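MsDPBB_sym2 protein (Synthetic construct, PDB 7DWW) is a computationally designed, sequence-symmetric double-psi beta-barrel that probably serves as a simplified model of the core fold of RNA polymerase. Local coordinates at residues A[17-22]-A[68-73]; A[25-30]-A[58-63]; A[40-45]-A[83-88]; A[46-51]-A[73-78]. All blocks are in the same frame, centred on the assembly; numbering follows the deposited sequence.

Contact 1: A[17-22]-A[68-73]; sequences VGKNIV and DEELMR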
loop_
_atom_site.group_PDB
_atom_site.type_symbol
_atom_site.label_atom_id
_atom_site.label_comp_id
_atom_site.label_asym_id
_atom_site.label_seq_id
_atom_site.Cartn_x
_atom_site.Cartn_y
_atom_site.Cartn_z
ATOM N N VAL A 17 2.891 -12.567 -3.810
ATOM C CA VAL A 17 2.996 -13.313 -2.528
ATOM C C VAL A 17 3.266 -12.300 -1.416
ATOM O O VAL A 17 3.959 -11.331 -1.689
ATOM C CB VAL A 17 4.129 -14.344 -2.593
ATOM C CG1 VAL A 17 3.771 -15.519 -3.476
ATOM C CG2 VAL A 17 5.415 -13.684 -3.045
ATOM N N GLY A 18 2.772 -12.575 -0.221
ATOM C CA GLY A 18 2.942 -11.684 0.921
ATOM C C GLY A 18 1.619 -11.114 1.340
ATOM O O GLY A 18 1.263 -10.076 0.876
ATOM N N LYS A 19 0.920 -11.791 2.201
ATOM C CA LYS A 19 -0.381 -11.251 2.603
ATOM C C LYS A 19 -0.195 -9.899 3.305
ATOM O O LYS A 19 -1.103 -9.120 3.279
ATOM C CB LYS A 19 -1.113 -12.301 3.417
ATOM C CG LYS A 19 -1.843 -13.360 2.611
ATOM C CD LYS A 19 -3.249 -13.491 3.063
ATOM C CE LYS A 19 -4.051 -14.598 2.433
ATOM N NZ LYS A 19 -5.445 -14.566 2.935
ATOM N N ASN A 20 0.961 -9.672 3.925
ATOM C CA ASN A 20 1.199 -8.388 4.587
ATOM C C ASN A 20 2.117 -7.463 3.774
ATOM O O ASN A 20 2.710 -6.526 4.328
ATOM C CB ASN A 20 1.772 -8.636 5.982
ATOM C CG ASN A 20 3.157 -9.253 5.948
ATOM O OD1 ASN A 20 3.473 -10.071 5.083
ATOM N ND2 ASN A 20 3.974 -8.874 6.904
ATOM N N ILE A 21 2.244 -7.696 2.471
ATOM C CA ILE A 21 3.034 -6.841 1.589
ATOM C C ILE A 21 2.082 -5.948 0.811
ATOM O O ILE A 21 1.141 -6.446 0.179
ATOM C CB ILE A 21 3.888 -7.666 0.617
ATOM C CG1 ILE A 21 4.930 -8.490 1.365
ATOM C CG2 ILE A 21 4.492 -6.754 -0.480
ATOM C CD1 ILE A 21 5.631 -7.714 2.423
ATOM N N VAL A 22 2.320 -4.653 0.847
ATOM C CA VAL A 22 1.594 -3.729 -0.014
ATOM C C VAL A 22 2.558 -3.230 -1.077
ATOM O O VAL A 22 3.769 -3.166 -0.868
ATOM C CB VAL A 22 0.960 -2.569 0.777
ATOM C CG1 VAL A 22 -0.033 -3.119 1.800
ATOM C CG2 VAL A 22 2.023 -1.726 1.449
ATOM N N ASP A 68 -3.559 -7.229 -0.462
ATOM C CA ASP A 68 -4.328 -8.466 -0.427
ATOM C C ASP A 68 -5.726 -8.201 0.136
ATOM O O ASP A 68 -5.916 -7.350 1.012
ATOM C CB ASP A 68 -3.583 -9.490 0.426
ATOM C CG ASP A 68 -4.257 -10.835 0.447
ATOM O OD1 ASP A 68 -3.772 -11.712 -0.283
ATOM O OD2 ASP A 68 -5.280 -10.984 1.142
ATOM N N GLU A 69 -6.713 -8.959 -0.350
ATOM C CA GLU A 69 -8.097 -8.746 0.088
ATOM C C GLU A 69 -8.235 -8.909 1.598
ATOM O O GLU A 69 -8.999 -8.179 2.246
ATOM C CB GLU A 69 -9.054 -9.695 -0.660
ATOM C CG GLU A 69 -9.020 -11.152 -0.204
ATOM C CD GLU A 69 -9.947 -11.397 0.985
ATOM O OE1 GLU A 69 -9.796 -12.432 1.675
ATOM O OE2 GLU A 69 -10.842 -10.545 1.232
ATOM N N GLU A 70 -7.482 -9.836 2.190
ATOM C CA GLU A 70 -7.643 -9.993 3.630
ATOM C C GLU A 70 -7.072 -8.821 4.409
ATOM O O GLU A 70 -7.660 -8.429 5.427
ATOM C CB GLU A 70 -7.007 -11.288 4.125
ATOM C CG GLU A 70 -7.394 -11.558 5.584
ATOM C CD GLU A 70 -6.907 -12.896 6.106
ATOM O OE1 GLU A 70 -6.736 -13.026 7.346
ATOM O OE2 GLU A 70 -6.696 -13.812 5.277
ATOM N N LEU A 71 -5.980 -8.225 3.925
ATOM C CA LEU A 71 -5.414 -7.047 4.635
ATOM C C LEU A 71 -6.425 -5.905 4.562
ATOM O O LEU A 71 -6.608 -5.218 5.534
ATOM C CB LEU A 71 -4.065 -6.655 4.039
ATOM C CG LEU A 71 -3.276 -5.643 4.868
ATOM C CD1 LEU A 71 -2.860 -6.226 6.207
ATOM C CD2 LEU A 71 -2.076 -5.133 4.111
ATOM N N MET A 72 -7.101 -5.781 3.431
ATOM C CA MET A 72 -8.179 -4.779 3.295
ATOM C C MET A 72 -9.244 -5.069 4.357
ATOM O O MET A 72 -9.678 -4.167 5.022
ATOM C CB MET A 72 -8.835 -4.905 1.920
ATOM C CG MET A 72 -7.980 -4.462 0.786
ATOM S SD MET A 72 -8.922 -4.512 -0.736
ATOM C CE MET A 72 -7.632 -4.887 -1.907
ATOM N N ARG A 73 -9.629 -6.329 4.507
ATOM C CA ARG A 73 -10.668 -6.662 5.508
ATOM C C ARG A 73 -10.160 -6.334 6.908
ATOM O O ARG A 73 -10.938 -5.858 7.714
ATOM C CB ARG A 73 -11.078 -8.128 5.399
ATOM C CG ARG A 73 -12.121 -8.403 4.331
ATOM C CD ARG A 73 -12.618 -9.827 4.365
ATOM N NE ARG A 73 -11.691 -10.752 3.778
ATOM C CZ ARG A 73 -11.172 -11.763 4.434
ATOM N NH1 ARG A 73 -11.505 -11.947 5.695
ATOM N NH2 ARG A 73 -10.338 -12.581 3.837
HETATM O O HOH W 1 -1.319 -7.131 1.272
HETATM O O HOH W 2 -6.669 -13.677 0.517
#
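K19 reaches across D68 to E70, its side chain slanting past both carboxylates. The chain bends at chi2 (-129°), and its CG and CD rest against the D68 carboxylate, with K19 CG 3.8 Å from D68 OD1. Beyond them, K19 NZ forms a salt bridge to E70 OE2 at 2.8 Å, approaching on the anti side and 25° out of the carboxylate plane. K19 NZ is farther from D68 OD2, at 4.0 Å, and water 2 bridges the two. With CG anti to its backbone N (chi1 -176°), D68 sets its carboxylate carbon beside K19 CD, and it occupies the N-cap of helix 69-75, a classic side-chain closure of a helix start. Its OD2 accepts from E70 N at 2.7 Å, on the anti side. An alanine in place of D68 would probably leave E70 N without its capping acceptor and deprive water 2 and the K19 methylenes of a partner. Water 1 joins the backbones, donating to K19 O and I21 O while accepting from D68 N. Deeper in, the side chains of V22 and L71 meet at about a right angle, V22 CG1 lying 3.7 Å from L71 CD2. The contact thus grades from an apolar base in the barrel to a charged, hydrated rim, where the lysine probably offsets part of the negative charge gathered at the helix start.

Contact 2: A[25-30]-A[58-63]; sequences DEELMR and DDVGKN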
loop_
_atom_site.group_PDB
_atom_site.type_symbol
_atom_site.label_atom_id
_atom_site.label_comp_id
_atom_site.label_asym_id
_atom_site.label_seq_id
_atom_site.Cartn_x
_atom_site.Cartn_y
_atom_site.Cartn_z
ATOM N N ASP A 25 4.257 2.278 -6.334
ATOM C CA ASP A 25 5.195 2.547 -7.426
ATOM C C ASP A 25 6.435 3.271 -6.903
ATOM O O ASP A 25 6.438 3.887 -5.821
ATOM C CB ASP A 25 4.537 3.370 -8.544
ATOM C CG ASP A 25 4.225 4.783 -8.110
ATOM O OD1 ASP A 25 3.142 5.027 -7.542
ATOM O OD2 ASP A 25 5.112 5.642 -8.266
ATOM N N GLU A 26 7.518 3.171 -7.677
ATOM C CA GLU A 26 8.803 3.725 -7.250
ATOM C C GLU A 26 8.712 5.219 -6.896
ATOM O O GLU A 26 9.249 5.661 -5.874
ATOM C CB GLU A 26 9.867 3.503 -8.326
ATOM C CG GLU A 26 11.131 4.345 -8.111
ATOM C CD GLU A 26 12.423 3.581 -8.348
ATOM O OE1 GLU A 26 13.418 3.839 -7.630
ATOM O OE2 GLU A 26 12.444 2.722 -9.255
ATOM N N GLU A 27 8.060 6.026 -7.732
ATOM C CA GLU A 27 7.997 7.456 -7.434
ATOM C C GLU A 27 7.337 7.706 -6.086
ATOM O O GLU A 27 7.777 8.571 -5.315
ATOM C CB GLU A 27 7.257 8.210 -8.539
ATOM C CG GLU A 27 8.115 8.439 -9.730
ATOM C CD GLU A 27 7.444 9.296 -10.772
ATOM O OE1 GLU A 27 6.612 10.146 -10.404
ATOM O OE2 GLU A 27 7.738 9.089 -11.961
ATOM N N LEU A 28 6.249 6.988 -5.823
ATOM C CA LEU A 28 5.515 7.217 -4.590
ATOM C C LEU A 28 6.318 6.739 -3.378
ATOM O O LEU A 28 6.352 7.415 -2.336
ATOM C CB LEU A 28 4.153 6.532 -4.673
ATOM C CG LEU A 28 3.201 6.889 -3.542
ATOM C CD1 LEU A 28 3.032 8.375 -3.432
ATOM C CD2 LEU A 28 1.861 6.181 -3.734
ATOM N N MET A 29 6.981 5.573 -3.494
ATOM C CA MET A 29 7.880 5.134 -2.421
ATOM C C MET A 29 8.983 6.145 -2.183
ATOM O O MET A 29 9.356 6.394 -1.036
ATOM C CB MET A 29 8.518 3.775 -2.742
ATOM C CG MET A 29 7.492 2.627 -2.869
ATOM S SD MET A 29 8.302 1.045 -3.166
ATOM C CE MET A 29 9.361 0.988 -1.708
ATOM N N ARG A 30 9.545 6.725 -3.258
ATOM C CA ARG A 30 10.635 7.693 -3.093
ATOM C C ARG A 30 10.156 8.918 -2.326
ATOM O O ARG A 30 10.830 9.396 -1.399
ATOM C CB ARG A 30 11.186 8.127 -4.450
ATOM C CG ARG A 30 12.280 7.287 -5.032
ATOM C CD ARG A 30 12.648 7.764 -6.431
ATOM N NE ARG A 30 13.777 8.691 -6.412
ATOM C CZ ARG A 30 14.954 8.447 -6.988
ATOM N NH1 ARG A 30 15.154 7.297 -7.623
ATOM N NH2 ARG A 30 15.924 9.345 -6.923
ATOM N N ASP A 58 3.791 -0.010 -14.179
ATOM C CA ASP A 58 2.908 0.960 -14.856
ATOM C C ASP A 58 2.364 1.923 -13.790
ATOM O O ASP A 58 2.552 3.151 -13.940
ATOM C CB ASP A 58 1.822 0.217 -15.632
ATOM C CG ASP A 58 1.220 -0.886 -14.795
ATOM O OD1 ASP A 58 1.420 -0.850 -13.569
ATOM O OD2 ASP A 58 0.634 -1.794 -15.382
ATOM N N ASP A 59 1.823 1.352 -12.721
ATOM C CA ASP A 59 1.147 2.059 -11.612
ATOM C C ASP A 59 1.720 3.437 -11.250
ATOM O O ASP A 59 1.207 4.008 -10.295
ATOM C CB ASP A 59 1.185 1.176 -10.369
ATOM C CG ASP A 59 0.171 0.049 -10.401
ATOM O OD1 ASP A 59 0.251 -0.789 -11.274
ATOM O OD2 ASP A 59 -0.660 0.036 -9.546
ATOM N N VAL A 60 2.642 4.021 -12.019
ATOM C CA VAL A 60 3.240 5.277 -11.485
ATOM C C VAL A 60 2.296 6.479 -11.488
ATOM O O VAL A 60 2.464 7.334 -10.624
ATOM C CB VAL A 60 4.609 5.564 -12.118
ATOM C CG1 VAL A 60 5.145 6.916 -11.691
ATOM C CG2 VAL A 60 5.598 4.468 -11.767
ATOM N N GLY A 61 1.314 6.547 -12.368
ATOM C CA GLY A 61 0.536 7.799 -12.262
ATOM C C GLY A 61 -0.591 7.662 -11.272
ATOM O O GLY A 61 -0.931 8.651 -10.613
ATOM N N LYS A 62 -1.120 6.445 -11.173
ATOM C CA LYS A 62 -2.343 6.054 -10.418
ATOM C C LYS A 62 -2.349 6.466 -8.953
ATOM O O LYS A 62 -3.411 6.768 -8.466
ATOM C CB LYS A 62 -2.570 4.553 -10.574
ATOM C CG LYS A 62 -1.980 3.959 -11.838
ATOM C CD LYS A 62 -2.801 2.815 -12.348
ATOM C CE LYS A 62 -2.038 1.888 -13.262
ATOM N NZ LYS A 62 -2.910 1.311 -14.308
ATOM N N ASN A 63 -1.212 6.469 -8.288
ATOM C CA ASN A 63 -1.224 6.775 -6.840
ATOM C C ASN A 63 -2.123 5.727 -6.161
ATOM O O ASN A 63 -3.030 6.070 -5.411
ATOM C CB ASN A 63 -1.342 8.273 -6.553
ATOM C CG ASN A 63 -1.820 8.606 -5.170
ATOM O OD1 ASN A 63 -2.991 8.894 -4.968
ATOM N ND2 ASN A 63 -0.925 8.510 -4.213
HETATM O O HOH W 3 1.636 7.575 -8.112
#
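D25 turns one face of its carboxylate to V60: V60 CA sits above D25 CG at 3.6 Å, and both valine methyls lie on that same side, each 3.7 Å from D25 OD2. From the opposite side of the plane comes L28 N, which donates to D25 OD2 at 3.0 Å from well above the carboxylate, 49° out of it. The carboxylate of E27 is a second flat group, and V60 CG1 lies over its face, 3.4 Å from E27 CD. V60 is therefore wedged against two acid groups, one methyl shared between them. The third flat group, the amide of N63, meets both methyls of L28 at its nitrogen end, with L28 CD2 3.7 Å from N63 ND2; that nitrogen is bonded to I6 O of strand 4-11.

D25 is the N-cap of helix 26-32, and the segment 58-63 belongs to the connection between strands 47-54 and 64-67 of the double-psi barrel. The cap depends on D25 holding CG between its backbone N and carbonyl carbon, chi1 69°, which sets CG on the side of the helix start. An alanine here would probably leave L28 N without its capping acceptor and open a gap beneath V60. The other oxygen, D25 OD1, takes a bond from water 3 at 3.0 Å, and the same water donates to V60 O, tying the connection to the start of the helix. Another flank of the helix faces strand 47-54, where M29 packs on V52 and L54.

Contact 3: A[40-45]-A[83-88]; sequences VEIMKV and VEIMKV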
loop_
_atom_site.group_PDB
_atom_site.type_symbol
_atom_site.label_atom_id
_atom_site.label_comp_id
_atom_site.label_asym_id
_atom_site.label_seq_id
_atom_site.Cartn_x
_atom_site.Cartn_y
_atom_site.Cartn_z
ATOM N N VAL A 40 5.352 0.205 6.987
ATOM C CA VAL A 40 4.534 1.399 6.835
ATOM C C VAL A 40 3.257 1.109 7.584
ATOM O O VAL A 40 2.852 -0.049 7.728
ATOM C CB VAL A 40 4.207 1.748 5.354
ATOM C CG1 VAL A 40 5.466 2.205 4.615
ATOM C CG2 VAL A 40 3.494 0.600 4.688
ATOM N N GLU A 41 2.611 2.171 8.057
ATOM C CA GLU A 41 1.306 2.093 8.692
ATOM C C GLU A 41 0.257 2.616 7.706
ATOM O O GLU A 41 0.469 3.652 7.061
ATOM C CB GLU A 41 1.291 2.891 10.010
ATOM C CG GLU A 41 -0.062 3.023 10.700
ATOM C CD GLU A 41 0.040 3.577 12.112
ATOM O OE1 GLU A 41 1.065 4.207 12.435
ATOM O OE2 GLU A 41 -0.899 3.380 12.909
ATOM N N ILE A 42 -0.841 1.878 7.558
ATOM C CA ILE A 42 -1.901 2.220 6.624
ATOM C C ILE A 42 -3.170 2.446 7.414
ATOM O O ILE A 42 -3.582 1.584 8.192
ATOM C CB ILE A 42 -2.109 1.120 5.567
ATOM C CG1 ILE A 42 -0.806 0.888 4.810
ATOM C CG2 ILE A 42 -3.244 1.540 4.618
ATOM C CD1 ILE A 42 -0.722 -0.462 4.141
ATOM N N MET A 43 -3.791 3.606 7.219
ATOM C CA MET A 43 -4.925 4.023 8.030
ATOM C C MET A 43 -6.091 4.496 7.172
ATOM O O MET A 43 -5.908 5.066 6.080
ATOM C CB MET A 43 -4.547 5.157 8.987
ATOM C CG MET A 43 -3.118 5.107 9.489
ATOM S SD MET A 43 -2.703 6.570 10.458
ATOM C CE MET A 43 -4.230 6.807 11.366
ATOM N N LYS A 44 -7.289 4.214 7.683
ATOM C CA LYS A 44 -8.498 4.931 7.306
ATOM C C LYS A 44 -9.188 5.309 8.611
ATOM O O LYS A 44 -9.009 6.424 9.110
ATOM C CB LYS A 44 -9.400 4.080 6.408
ATOM C CG LYS A 44 -10.744 4.716 6.085
ATOM C CD LYS A 44 -11.169 4.425 4.656
ATOM C CE LYS A 44 -11.322 5.716 3.852
ATOM N NZ LYS A 44 -12.305 6.658 4.488
ATOM N N VAL A 45 -9.901 4.393 9.259
ATOM C CA VAL A 45 -10.394 4.589 10.617
ATOM C C VAL A 45 -9.634 3.710 11.602
ATOM O O VAL A 45 -9.172 4.181 12.642
ATOM C CB VAL A 45 -11.916 4.333 10.695
ATOM C CG1 VAL A 45 -12.351 4.072 12.140
ATOM C CG2 VAL A 45 -12.672 5.514 10.102
ATOM N N VAL A 83 -6.511 5.755 1.499
ATOM C CA VAL A 83 -5.807 5.473 2.748
ATOM C C VAL A 83 -4.612 6.401 2.824
ATOM O O VAL A 83 -4.081 6.845 1.802
ATOM C CB VAL A 83 -5.329 4.006 2.873
ATOM C CG1 VAL A 83 -6.523 3.108 3.118
ATOM C CG2 VAL A 83 -4.610 3.585 1.592
ATOM N N GLU A 84 -4.177 6.658 4.052
ATOM C CA GLU A 84 -2.905 7.312 4.319
ATOM C C GLU A 84 -1.838 6.285 4.641
ATOM O O GLU A 84 -2.070 5.366 5.438
ATOM C CB GLU A 84 -3.002 8.292 5.485
ATOM C CG GLU A 84 -1.672 8.885 5.868
ATOM C CD GLU A 84 -1.813 9.948 6.921
ATOM O OE1 GLU A 84 -2.954 10.220 7.360
ATOM O OE2 GLU A 84 -0.775 10.524 7.301
ATOM N N ILE A 85 -0.664 6.434 4.038
ATOM C CA ILE A 85 0.440 5.495 4.243
ATOM C C ILE A 85 1.578 6.278 4.846
ATOM O O ILE A 85 1.986 7.319 4.298
ATOM C CB ILE A 85 0.860 4.819 2.929
ATOM C CG1 ILE A 85 -0.356 4.170 2.300
ATOM C CG2 ILE A 85 2.057 3.817 3.154
ATOM C CD1 ILE A 85 -0.114 3.524 0.972
ATOM N N MET A 86 2.015 5.870 6.020
ATOM C CA MET A 86 2.975 6.647 6.768
ATOM C C MET A 86 4.152 5.781 7.171
ATOM O O MET A 86 3.985 4.623 7.560
ATOM C CB MET A 86 2.308 7.248 8.008
ATOM C CG MET A 86 3.197 8.108 8.859
ATOM S SD MET A 86 2.325 8.616 10.360
ATOM C CE MET A 86 0.649 8.148 9.954
ATOM N N LYS A 87 5.335 6.367 7.095
ATOM C CA LYS A 87 6.469 5.557 7.501
ATOM C C LYS A 87 6.530 5.523 9.017
ATOM O O LYS A 87 6.501 6.583 9.671
ATOM C CB LYS A 87 7.773 6.094 6.909
ATOM C CG LYS A 87 8.799 5.013 6.552
ATOM C CD LYS A 87 9.148 4.171 7.777
ATOM C CE LYS A 87 9.997 2.951 7.431
ATOM N NZ LYS A 87 10.071 1.978 8.568
ATOM N N VAL A 88 6.651 4.282 9.503
ATOM C CA VAL A 88 6.578 3.979 10.938
ATOM C C VAL A 88 7.970 3.704 11.526
ATOM O O VAL A 88 8.987 3.722 10.817
ATOM C CB VAL A 88 5.615 2.774 11.229
ATOM C CG1 VAL A 88 5.889 1.619 10.302
ATOM C CG2 VAL A 88 5.738 2.315 12.694
#
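E41 and M86 exchange two backbone hydrogen bonds at the first hydrogen-bonded pair of an antiparallel ladder in the double-psi barrel. E41 N donates to M86 O at 2.9 Å, nearly straight at 170°, and M86 N returns the bond to E41 O. Two residues along, M43 and E84 repeat the exchange, with M43 N to E84 O at 3.0 Å and E84 N to M43 O slightly longer. Both pairs thus have all four backbone polar atoms satisfied across the ladder. Between these pairs stands the non-hydrogen-bonded pair I42 and I85, whose CA atoms approach the same carbonyls: I42 CA is 3.4 Å from E84 O.

The alternation shows how a strand inside a sheet spends its polar backbone on two sides. V40 and I42 bond outward to A50 and V48 of strand 47-54, while V83 and I85 do so to A7 and V5 of strand 4-11. Side-chain acceptors are served too, with E41 OE2 bonded to the hydroxyl of S47 and E84 OE2 to that of S4. Near the chain end, K87 NZ donates to V88 O at 3.0 Å from above the carbonyl plane, and has a weak second bond to L39 O.

The sheet face carrying V40, I42, V83 and I85 is apolar and buried. I42 and I85 run alongside each other there, I42 CG1 4.2 Å from I85 CG1, and I42 CG2 packs on V83 CB at 3.7 Å. On the other face, M43 SD touches the methyl of M86, SD to CE, at 3.7 Å.

Contact 4: A[46-51]-A[73-78]; sequences SSVIAR and RLLGVK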
loop_
_atom_site.group_PDB
_atom_site.type_symbol
_atom_site.label_atom_id
_atom_site.label_comp_id
_atom_site.label_asym_id
_atom_site.label_seq_id
_atom_site.Cartn_x
_atom_site.Cartn_y
_atom_site.Cartn_z
ATOM N N SER A 46 -9.496 2.422 11.285
ATOM C CA SER A 46 -8.537 1.554 11.946
ATOM C C SER A 46 -7.150 1.791 11.338
ATOM O O SER A 46 -6.947 2.677 10.498
ATOM C CB SER A 46 -8.984 0.094 11.824
ATOM O OG SER A 46 -8.299 -0.748 12.746
ATOM N N SER A 47 -6.167 1.004 11.775
ATOM C CA SER A 47 -4.824 1.060 11.216
ATOM C C SER A 47 -4.219 -0.335 11.234
ATOM O O SER A 47 -4.616 -1.209 12.014
ATOM C CB SER A 47 -3.940 2.053 11.959
ATOM O OG SER A 47 -2.605 1.605 11.983
ATOM N N VAL A 48 -3.252 -0.530 10.341
ATOM C CA VAL A 48 -2.560 -1.801 10.124
ATOM C C VAL A 48 -1.142 -1.448 9.711
ATOM O O VAL A 48 -0.929 -0.458 9.004
ATOM C CB VAL A 48 -3.267 -2.650 9.036
ATOM C CG1 VAL A 48 -2.354 -3.753 8.560
ATOM C CG2 VAL A 48 -4.574 -3.224 9.542
ATOM N N ILE A 49 -0.173 -2.250 10.127
ATOM C CA ILE A 49 1.212 -2.064 9.716
ATOM C C ILE A 49 1.590 -3.194 8.765
ATOM O O ILE A 49 1.398 -4.372 9.084
ATOM C CB ILE A 49 2.142 -1.989 10.938
ATOM C CG1 ILE A 49 1.628 -0.916 11.910
ATOM C CG2 ILE A 49 3.567 -1.655 10.488
ATOM C CD1 ILE A 49 2.317 -0.877 13.263
ATOM N N ALA A 50 2.179 -2.837 7.622
ATOM C CA ALA A 50 2.474 -3.779 6.550
ATOM C C ALA A 50 3.891 -3.514 6.080
ATOM O O ALA A 50 4.530 -2.546 6.496
ATOM C CB ALA A 50 1.476 -3.617 5.398
ATOM N N ARG A 51 4.377 -4.307 5.142
ATOM C CA ARG A 51 5.712 -4.044 4.570
ATOM C C ARG A 51 5.500 -3.630 3.120
ATOM O O ARG A 51 4.557 -4.089 2.530
ATOM C CB ARG A 51 6.652 -5.235 4.745
ATOM C CG ARG A 51 6.991 -5.498 6.200
ATOM C CD ARG A 51 8.294 -6.223 6.486
ATOM N NE ARG A 51 8.527 -6.249 7.913
ATOM C CZ ARG A 51 9.379 -5.459 8.540
ATOM N NH1 ARG A 51 10.093 -4.592 7.856
ATOM N NH2 ARG A 51 9.517 -5.540 9.841
ATOM N N ARG A 73 -9.629 -6.329 4.507
ATOM C CA ARG A 73 -10.668 -6.662 5.508
ATOM C C ARG A 73 -10.160 -6.334 6.908
ATOM O O ARG A 73 -10.938 -5.858 7.714
ATOM C CB ARG A 73 -11.078 -8.128 5.399
ATOM C CG ARG A 73 -12.121 -8.403 4.331
ATOM C CD ARG A 73 -12.618 -9.827 4.365
ATOM N NE ARG A 73 -11.691 -10.752 3.778
ATOM C CZ ARG A 73 -11.172 -11.763 4.434
ATOM N NH1 ARG A 73 -11.505 -11.947 5.695
ATOM N NH2 ARG A 73 -10.338 -12.581 3.837
ATOM N N LEU A 74 -8.895 -6.599 7.183
ATOM C CA LEU A 74 -8.373 -6.291 8.527
ATOM C C LEU A 74 -8.448 -4.792 8.779
ATOM O O LEU A 74 -8.828 -4.417 9.863
ATOM C CB LEU A 74 -6.925 -6.766 8.624
ATOM C CG LEU A 74 -6.323 -6.651 10.013
ATOM C CD1 LEU A 74 -7.053 -7.545 10.989
ATOM C CD2 LEU A 74 -4.848 -6.973 9.992
ATOM N N LEU A 75 -8.107 -3.981 7.783
ATOM C CA LEU A 75 -8.064 -2.543 7.991
ATOM C C LEU A 75 -9.465 -1.950 7.983
ATOM O O LEU A 75 -9.669 -0.842 8.501
ATOM C CB LEU A 75 -7.186 -1.915 6.912
ATOM C CG LEU A 75 -6.954 -0.410 6.916
ATOM C CD1 LEU A 75 -6.386 0.055 8.255
ATOM C CD2 LEU A 75 -6.017 -0.122 5.768
ATOM N N GLY A 76 -10.421 -2.671 7.401
ATOM C CA GLY A 76 -11.742 -2.153 7.160
ATOM C C GLY A 76 -11.901 -1.302 5.914
ATOM O O GLY A 76 -12.630 -0.303 5.964
ATOM N N VAL A 77 -11.245 -1.651 4.801
ATOM C CA VAL A 77 -11.323 -0.858 3.575
ATOM C C VAL A 77 -11.706 -1.733 2.385
ATOM O O VAL A 77 -11.596 -2.962 2.433
ATOM C CB VAL A 77 -10.002 -0.107 3.278
ATOM C CG1 VAL A 77 -9.716 0.908 4.359
ATOM C CG2 VAL A 77 -8.838 -1.078 3.129
ATOM N N LYS A 78 -12.188 -1.097 1.316
ATOM C CA LYS A 78 -12.477 -1.783 0.062
ATOM C C LYS A 78 -11.765 -1.091 -1.094
ATOM O O LYS A 78 -11.339 0.072 -0.991
ATOM C CB LYS A 78 -13.988 -1.822 -0.255
ATOM C CG LYS A 78 -14.636 -0.449 -0.399
ATOM C CD LYS A 78 -16.022 -0.529 -1.055
ATOM C CE LYS A 78 -16.757 0.803 -0.933
ATOM N NZ LYS A 78 -16.714 1.269 0.475
#
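L75 leans its CB on a methyl of V48, with L75 CB 3.9 Å from V48 CG2. From there CG stands anti to the backbone N (chi1 -179°), and chi2 of 56° sends CD1 down onto the start of the strand. L75 CD1 lies 3.5 Å from S47 CA. It is equally close to S46 O, and V48 N is a little farther off, making the leucine tip an apolar lid on the backbone of three successive residues. The same methyl also packs on I42 O in the adjoining strand.

V48 answers with one branch. Its CG2 is shared between L75 and L74, whose side chain slants past it with L74 CD2 3.8 Å from V48 CG2. S46 completes the contact, its CB resting against L75 O at 3.5 Å. No hydrogen bond crosses between the segments.

The helix ends right here, in a textbook Schellman motif: V77 N bonds to M72 O, while G76 N makes a weak bond to R73 O. G76 takes positive phi (82°) as the C-prime residue, a conformation in which a side chain would press on the preceding carbonyl, which accounts for glycine.

The last turn of helix 69-75 thus lies over the beginning of strand 47-54, itself placed between strands 21-24 and 39-43 in the sheet. An earlier turn of the helix continues the packing through L71, which touches V48 and A50.

Overall arrangement
Contact 3 is a strand-to-strand ladder with a buried apolar face, whereas contacts 1 and 2 set helix starts against loops, and contact 4 lays a helix end on a strand. Contact 4, the surface contact, has no hydrogen bond across it, leucine and valine carbons meeting each other and backbone; contact 1 uses the same helix, 69-75, at its start and works largely with charge and water. Both join contact 3: V22 packs on I42, and strands 39-43 and 47-54 are hydrogen-bonded neighbours. Contact 2 lies on the opposite side of the chain's centre from contacts 1 and 4. Contacts 1 and 2 both set DEELMR against VGKN, yet a lysine salt bridge serves the first and valine packing the second.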